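Local coordinates for putative peptidyl-arginine deiminase family protein (Campylobacter jejuni subsp. jejuni serotype O:2, PDB 6B10) that probably hydrolyses agmatine to N-carbamoylputrescine, as an agmatine deiminase of the peptidyl-arginine deiminase family, and carries a bound potassium ion, at residues 222-227 with 250-255; 91-96 with 123-128. All coordinates share one frame; numbering follows the deposited sequence.

Contact 1 (222-227 with 250-255)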
loop_
_atom_site.group_PDB
_atom_site.type_symbol
_atom_site.label_atom_id
_atom_site.label_comp_id
_atom_site.label_asym_id
_atom_site.label_seq_id
_atom_site.Cartn_x
_atom_site.Cartn_y
_atom_site.Cartn_z
ATOM N N HIS A 222 -3.744 -8.905 10.603
ATOM C CA HIS A 222 -2.826 -9.839 9.956
ATOM C C HIS A 222 -3.530 -11.069 9.388
ATOM O O HIS A 222 -4.514 -11.566 9.947
ATOM C CB HIS A 222 -1.705 -10.277 10.921
ATOM C CG HIS A 222 -2.171 -11.146 12.054
ATOM N ND1 HIS A 222 -2.289 -12.516 11.943
ATOM C CD2 HIS A 222 -2.545 -10.839 13.317
ATOM C CE1 HIS A 222 -2.732 -13.011 13.086
ATOM N NE2 HIS A 222 -2.893 -12.015 13.936
ATOM N N CYS A 223 -2.997 -11.557 8.274
ATOM C CA CYS A 223 -3.523 -12.743 7.625
ATOM C C CYS A 223 -3.417 -13.953 8.524
ATOM O O CYS A 223 -2.479 -14.084 9.302
ATOM C CB CYS A 223 -2.782 -13.011 6.320
ATOM S SG CYS A 223 -3.088 -11.731 5.095
ATOM N N ILE A 224 -4.410 -14.822 8.429
ATOM C CA ILE A 224 -4.389 -16.107 9.119
ATOM C C ILE A 224 -5.040 -17.116 8.181
ATOM O O ILE A 224 -5.724 -16.738 7.227
ATOM C CB ILE A 224 -5.102 -16.033 10.500
ATOM C CG1 ILE A 224 -4.663 -17.161 11.437
ATOM C CG2 ILE A 224 -6.615 -16.091 10.358
ATOM C CD1 ILE A 224 -3.169 -17.280 11.673
ATOM N N CYS A 225 -4.783 -18.393 8.419
ATOM C CA CYS A 225 -5.398 -19.465 7.648
ATOM C C CYS A 225 -5.948 -20.515 8.605
ATOM O O CYS A 225 -5.232 -20.983 9.487
ATOM C CB CYS A 225 -4.370 -20.091 6.719
ATOM S SG CYS A 225 -5.027 -21.468 5.763
ATOM N N GLU A 226 -7.220 -20.867 8.425
ATOM C CA GLU A 226 -7.925 -21.787 9.323
ATOM C C GLU A 226 -7.889 -23.255 8.854
ATOM O O GLU A 226 -8.104 -24.167 9.654
ATOM C CB GLU A 226 -9.374 -21.311 9.514
ATOM C CG GLU A 226 -9.501 -20.169 10.515
ATOM C CD GLU A 226 -10.736 -19.301 10.317
ATOM O OE1 GLU A 226 -11.695 -19.735 9.639
ATOM O OE2 GLU A 226 -10.746 -18.170 10.856
ATOM N N ASP A 227 -7.614 -23.480 7.571
ATOM C CA ASP A 227 -7.555 -24.830 7.012
ATOM C C ASP A 227 -6.156 -25.415 7.161
ATOM O O ASP A 227 -5.212 -24.936 6.533
ATOM C CB ASP A 227 -7.946 -24.802 5.531
ATOM C CG ASP A 227 -7.875 -26.179 4.867
ATOM O OD1 ASP A 227 -7.507 -27.171 5.530
ATOM O OD2 ASP A 227 -8.187 -26.267 3.664
ATOM N N LEU A 250 -4.087 -7.725 18.238
ATOM C CA LEU A 250 -4.116 -8.420 16.955
ATOM C C LEU A 250 -5.539 -8.637 16.484
ATOM O O LEU A 250 -6.406 -8.987 17.276
ATOM C CB LEU A 250 -3.401 -9.763 17.050
ATOM C CG LEU A 250 -1.929 -9.709 17.461
ATOM C CD1 LEU A 250 -1.373 -11.117 17.579
ATOM C CD2 LEU A 250 -1.095 -8.888 16.485
ATOM N N LEU A 251 -5.758 -8.422 15.187
ATOM C CA LEU A 251 -7.043 -8.650 14.538
ATOM C C LEU A 251 -6.785 -9.565 13.345
ATOM O O LEU A 251 -5.891 -9.301 12.546
ATOM C CB LEU A 251 -7.657 -7.309 14.106
ATOM C CG LEU A 251 -9.070 -7.287 13.507
ATOM C CD1 LEU A 251 -9.785 -5.974 13.825
ATOM C CD2 LEU A 251 -9.043 -7.505 11.996
ATOM N N GLU A 252 -7.551 -10.649 13.223
ATOM C CA GLU A 252 -7.233 -11.680 12.230
ATOM C C GLU A 252 -7.984 -11.476 10.926
ATOM O O GLU A 252 -9.148 -11.074 10.916
ATOM C CB GLU A 252 -7.508 -13.073 12.793
ATOM C CG GLU A 252 -6.548 -13.467 13.905
ATOM C CD GLU A 252 -6.744 -14.889 14.403
ATOM O OE1 GLU A 252 -7.699 -15.568 13.967
ATOM O OE2 GLU A 252 -5.921 -15.330 15.233
ATOM N N LEU A 253 -7.297 -11.756 9.828
ATOM C CA LEU A 253 -7.860 -11.641 8.491
ATOM C C LEU A 253 -7.744 -12.997 7.813
ATOM O O LEU A 253 -6.760 -13.258 7.135
ATOM C CB LEU A 253 -7.094 -10.588 7.685
ATOM C CG LEU A 253 -7.001 -9.189 8.294
ATOM C CD1 LEU A 253 -6.014 -8.339 7.507
ATOM C CD2 LEU A 253 -8.372 -8.519 8.353
ATOM N N PRO A 254 -8.743 -13.881 8.009
ATOM C CA PRO A 254 -8.651 -15.225 7.434
ATOM C C PRO A 254 -8.688 -15.200 5.918
ATOM O O PRO A 254 -9.596 -14.624 5.335
ATOM C CB PRO A 254 -9.891 -15.937 7.990
ATOM C CG PRO A 254 -10.841 -14.837 8.344
ATOM C CD PRO A 254 -9.973 -13.708 8.801
ATOM N N ILE A 255 -7.704 -15.823 5.284
ATOM C CA ILE A 255 -7.634 -15.821 3.826
ATOM C C ILE A 255 -8.839 -16.552 3.240
ATOM O O ILE A 255 -9.385 -17.458 3.873
ATOM C CB ILE A 255 -6.311 -16.429 3.292
ATOM C CG1 ILE A 255 -6.184 -17.917 3.636
ATOM C CG2 ILE A 255 -5.120 -15.637 3.820
ATOM C CD1 ILE A 255 -4.924 -18.573 3.090
HETATM O O HOH W 1 -4.141 -13.328 16.093
HETATM O O HOH W 2 -8.828 -19.117 6.029
HETATM O O HOH W 3 -9.974 -15.742 12.363
#
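Leu253 N donates to His222 O over 2.8 Å, the donor standing above the carbonyl plane, and the same oxygen takes a longer CA-H contact from Glu252. Leu253 O likewise serves two groups, accepting Ile224 N at 3.1 Å and the CA-H of Cys223. With His222 N to Leu251 O and Ile255 N to Ile224 O, this completes a parallel ladder in which His222 pairs with Glu252, Cys223 with Leu253 and Ile224 with Pro254.

On the His222 face of the sheet, CG of the histidine lies between its own backbone N and carbonyl carbon (chi1 69°), and the imidazole runs beside the Glu252 side chain. Its CE1 lies 3.9 Å from Glu252 CG, while Leu250 CB meets the ring edge. Water 1 joins His222 NE2 to Glu252 OE2, an oxygen also salt-bridged to Lys240. Within its own strand, His222 ND1 donates to Cys223 O at 3.1 Å, which, with the water at NE2, restrains the ring's rotation. Farther along, Ile224 CG2 packs 4.0 Å from Pro254 CB. Strands 219-224 and 249-254, linked through helix 233-244, thus form a beta-alpha-beta unit, whose helix covers His222 and Ile224.

Contact 2 (91-96 with 123-128). With K (potassium ion), chain E.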
loop_
_atom_site.group_PDB
_atom_site.type_symbol
_atom_site.label_atom_id
_atom_site.label_comp_id
_atom_site.label_asym_id
_atom_site.label_seq_id
_atom_site.Cartn_x
_atom_site.Cartn_y
_atom_site.Cartn_z
ATOM N N PHE A 91 6.615 2.034 -6.614
ATOM C CA PHE A 91 7.561 3.088 -6.998
ATOM C C PHE A 91 7.173 4.518 -6.603
ATOM O O PHE A 91 8.028 5.400 -6.621
ATOM C CB PHE A 91 7.880 3.015 -8.506
ATOM C CG PHE A 91 6.706 3.291 -9.397
ATOM C CD1 PHE A 91 6.337 4.590 -9.695
ATOM C CD2 PHE A 91 5.984 2.246 -9.958
ATOM C CE1 PHE A 91 5.257 4.848 -10.520
ATOM C CE2 PHE A 91 4.903 2.495 -10.784
ATOM C CZ PHE A 91 4.538 3.799 -11.065
ATOM N N GLY A 92 5.919 4.757 -6.232
ATOM C CA GLY A 92 5.462 6.108 -5.882
ATOM C C GLY A 92 6.248 6.785 -4.767
ATOM O O GLY A 92 6.937 6.130 -3.983
ATOM N N ALA A 93 6.138 8.107 -4.695
ATOM C CA ALA A 93 6.834 8.886 -3.673
ATOM C C ALA A 93 6.193 8.685 -2.300
ATOM O O ALA A 93 4.966 8.613 -2.193
ATOM C CB ALA A 93 6.819 10.359 -4.040
ATOM N N ILE A 94 7.022 8.617 -1.261
ATOM C CA ILE A 94 6.551 8.356 0.106
ATOM C C ILE A 94 6.740 9.593 0.985
ATOM O O ILE A 94 7.851 10.093 1.112
ATOM C CB ILE A 94 7.288 7.143 0.720
ATOM C CG1 ILE A 94 6.875 5.857 0.005
ATOM C CG2 ILE A 94 6.983 7.003 2.206
ATOM C CD1 ILE A 94 7.837 4.709 0.222
ATOM N N ASP A 95 5.656 10.074 1.589
ATOM C CA ASP A 95 5.709 11.250 2.459
ATOM C C ASP A 95 6.272 10.950 3.838
ATOM O O ASP A 95 5.982 9.905 4.418
ATOM C CB ASP A 95 4.312 11.862 2.654
ATOM C CG ASP A 95 3.805 12.587 1.421
ATOM O OD1 ASP A 95 4.626 13.052 0.600
ATOM O OD2 ASP A 95 2.567 12.707 1.284
ATOM N N ILE A 96 7.070 11.890 4.350
ATOM C CA ILE A 96 7.412 11.970 5.770
ATOM C C ILE A 96 7.146 13.391 6.232
ATOM O O ILE A 96 6.991 14.293 5.409
ATOM C CB ILE A 96 8.887 11.618 6.052
ATOM C CG1 ILE A 96 9.836 12.428 5.153
ATOM C CG2 ILE A 96 9.122 10.128 5.862
ATOM C CD1 ILE A 96 11.263 12.476 5.661
ATOM N N ALA A 123 11.111 7.880 -13.687
ATOM C CA ALA A 123 10.845 9.227 -14.160
ATOM C C ALA A 123 9.491 9.735 -13.665
ATOM O O ALA A 123 9.406 10.857 -13.171
ATOM C CB ALA A 123 10.914 9.276 -15.677
ATOM N N VAL A 124 8.452 8.902 -13.775
ATOM C CA VAL A 124 7.067 9.287 -13.423
ATOM C C VAL A 124 6.995 10.252 -12.232
ATOM O O VAL A 124 6.284 11.259 -12.280
ATOM C CB VAL A 124 6.171 8.050 -13.119
ATOM C CG1 VAL A 124 4.854 8.463 -12.469
ATOM C CG2 VAL A 124 5.876 7.254 -14.384
ATOM N N ASN A 125 7.723 9.936 -11.167
ATOM C CA ASN A 125 7.726 10.774 -9.970
ATOM C C ASN A 125 8.307 12.173 -10.191
ATOM O O ASN A 125 7.805 13.152 -9.637
ATOM C CB ASN A 125 8.491 10.084 -8.840
ATOM C CG ASN A 125 7.772 8.857 -8.315
ATOM O OD1 ASN A 125 6.704 8.962 -7.702
ATOM N ND2 ASN A 125 8.352 7.682 -8.554
ATOM N N SER A 126 9.376 12.260 -10.979
ATOM C CA SER A 126 10.000 13.552 -11.278
ATOM C C SER A 126 9.038 14.444 -12.046
ATOM O O SER A 126 8.832 15.600 -11.670
ATOM C CB SER A 126 11.292 13.374 -12.074
ATOM O OG SER A 126 12.292 12.774 -11.274
ATOM N N LYS A 127 8.448 13.894 -13.107
ATOM C CA LYS A 127 7.472 14.630 -13.914
ATOM C C LYS A 127 6.377 15.152 -13.000
ATOM O O LYS A 127 6.059 16.335 -13.008
ATOM C CB LYS A 127 6.798 13.785 -15.017
ATOM C CG LYS A 127 7.482 12.510 -15.500
ATOM C CD LYS A 127 8.630 12.756 -16.461
ATOM C CE LYS A 127 8.745 11.594 -17.439
ATOM N NZ LYS A 127 9.908 11.723 -18.355
ATOM N N LEU A 128 5.806 14.243 -12.215
ATOM C CA LEU A 128 4.660 14.545 -11.369
ATOM C C LEU A 128 4.954 15.689 -10.414
ATOM O O LEU A 128 4.155 16.615 -10.277
ATOM C CB LEU A 128 4.258 13.298 -10.574
ATOM C CG LEU A 128 3.057 13.418 -9.631
ATOM C CD1 LEU A 128 1.784 13.726 -10.402
ATOM C CD2 LEU A 128 2.888 12.143 -8.812
HETATM K K K E . 10.843 5.313 -6.381
HETATM O O HOH W 4 10.484 2.796 -4.785
#
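Asn125 reaches from helix 120-133 to the loop at Phe91-Ala93, its ND2 bonding to Phe91 O. From CB, the first torsion sets CG anti to the residue's own carbonyl carbon (chi1 -69°), heading for the loop; CG itself comes within 3.9 Å of Phe91 O. Beyond it the two tips part. ND2 donates to Phe91 O at 3.0 Å in a bent hydrogen bond, 141° at the hydrogen. The donor stands above the plane of the Phe91 carbonyl, and the acceptor in turn is tilted from the amide plane of Asn125. OD1 lies near the next residues of the loop, 3.6 Å from Gly92 CA and 3.2 Å from Ala93 N, with Ala93 CB close by.

Phe91 O is thereby shared: it also binds the potassium ion, at 2.8 Å, so Asn125 is a second-shell residue whose hydrogen bond is consistent with holding the carbonyl in place. The ion would be expected to polarise that carbonyl. Water 4, Asp106 and Phe107 are further ligands of the metal.

The Phe91 ring flanks the amide, the two planes 68° apart, and receives ND2 at its edge, 3.9 Å from CD1. One ring atom farther, CE1 meets Val124 CG1 at 4.1 Å, the two side chains crossing at about a right angle. The contact is buried where the chain enters strand 94-98: helix 120-133 lies against this entry, Asn125 also touches Asp106 on the adjoining antiparallel strand 101-108, and Ala93 packs on Phe129 one helical turn beyond Asn125.

In the fold
Contact 2 closes before contact 1 opens along the chain, and the two lie on opposite sides of the chain's centre, with their own centres about 33 Å apart. Their nearest atoms remain about 20 Å from each other, so neither touches the other. Contact 2 sets a helix against the loop that leads into the mixed sheet of strands 94-98 and 101-108, whereas contact 1 is a strand pair within another sheet, that of strands 212-216, 219-224 and 249-254. Of the two contacts, only contact 2 supplies a ligand to the potassium ion, Phe91 O. The centre of contact 1 lies about 19 Å, and that of contact 2 about 14 Å, from the centre of the chain.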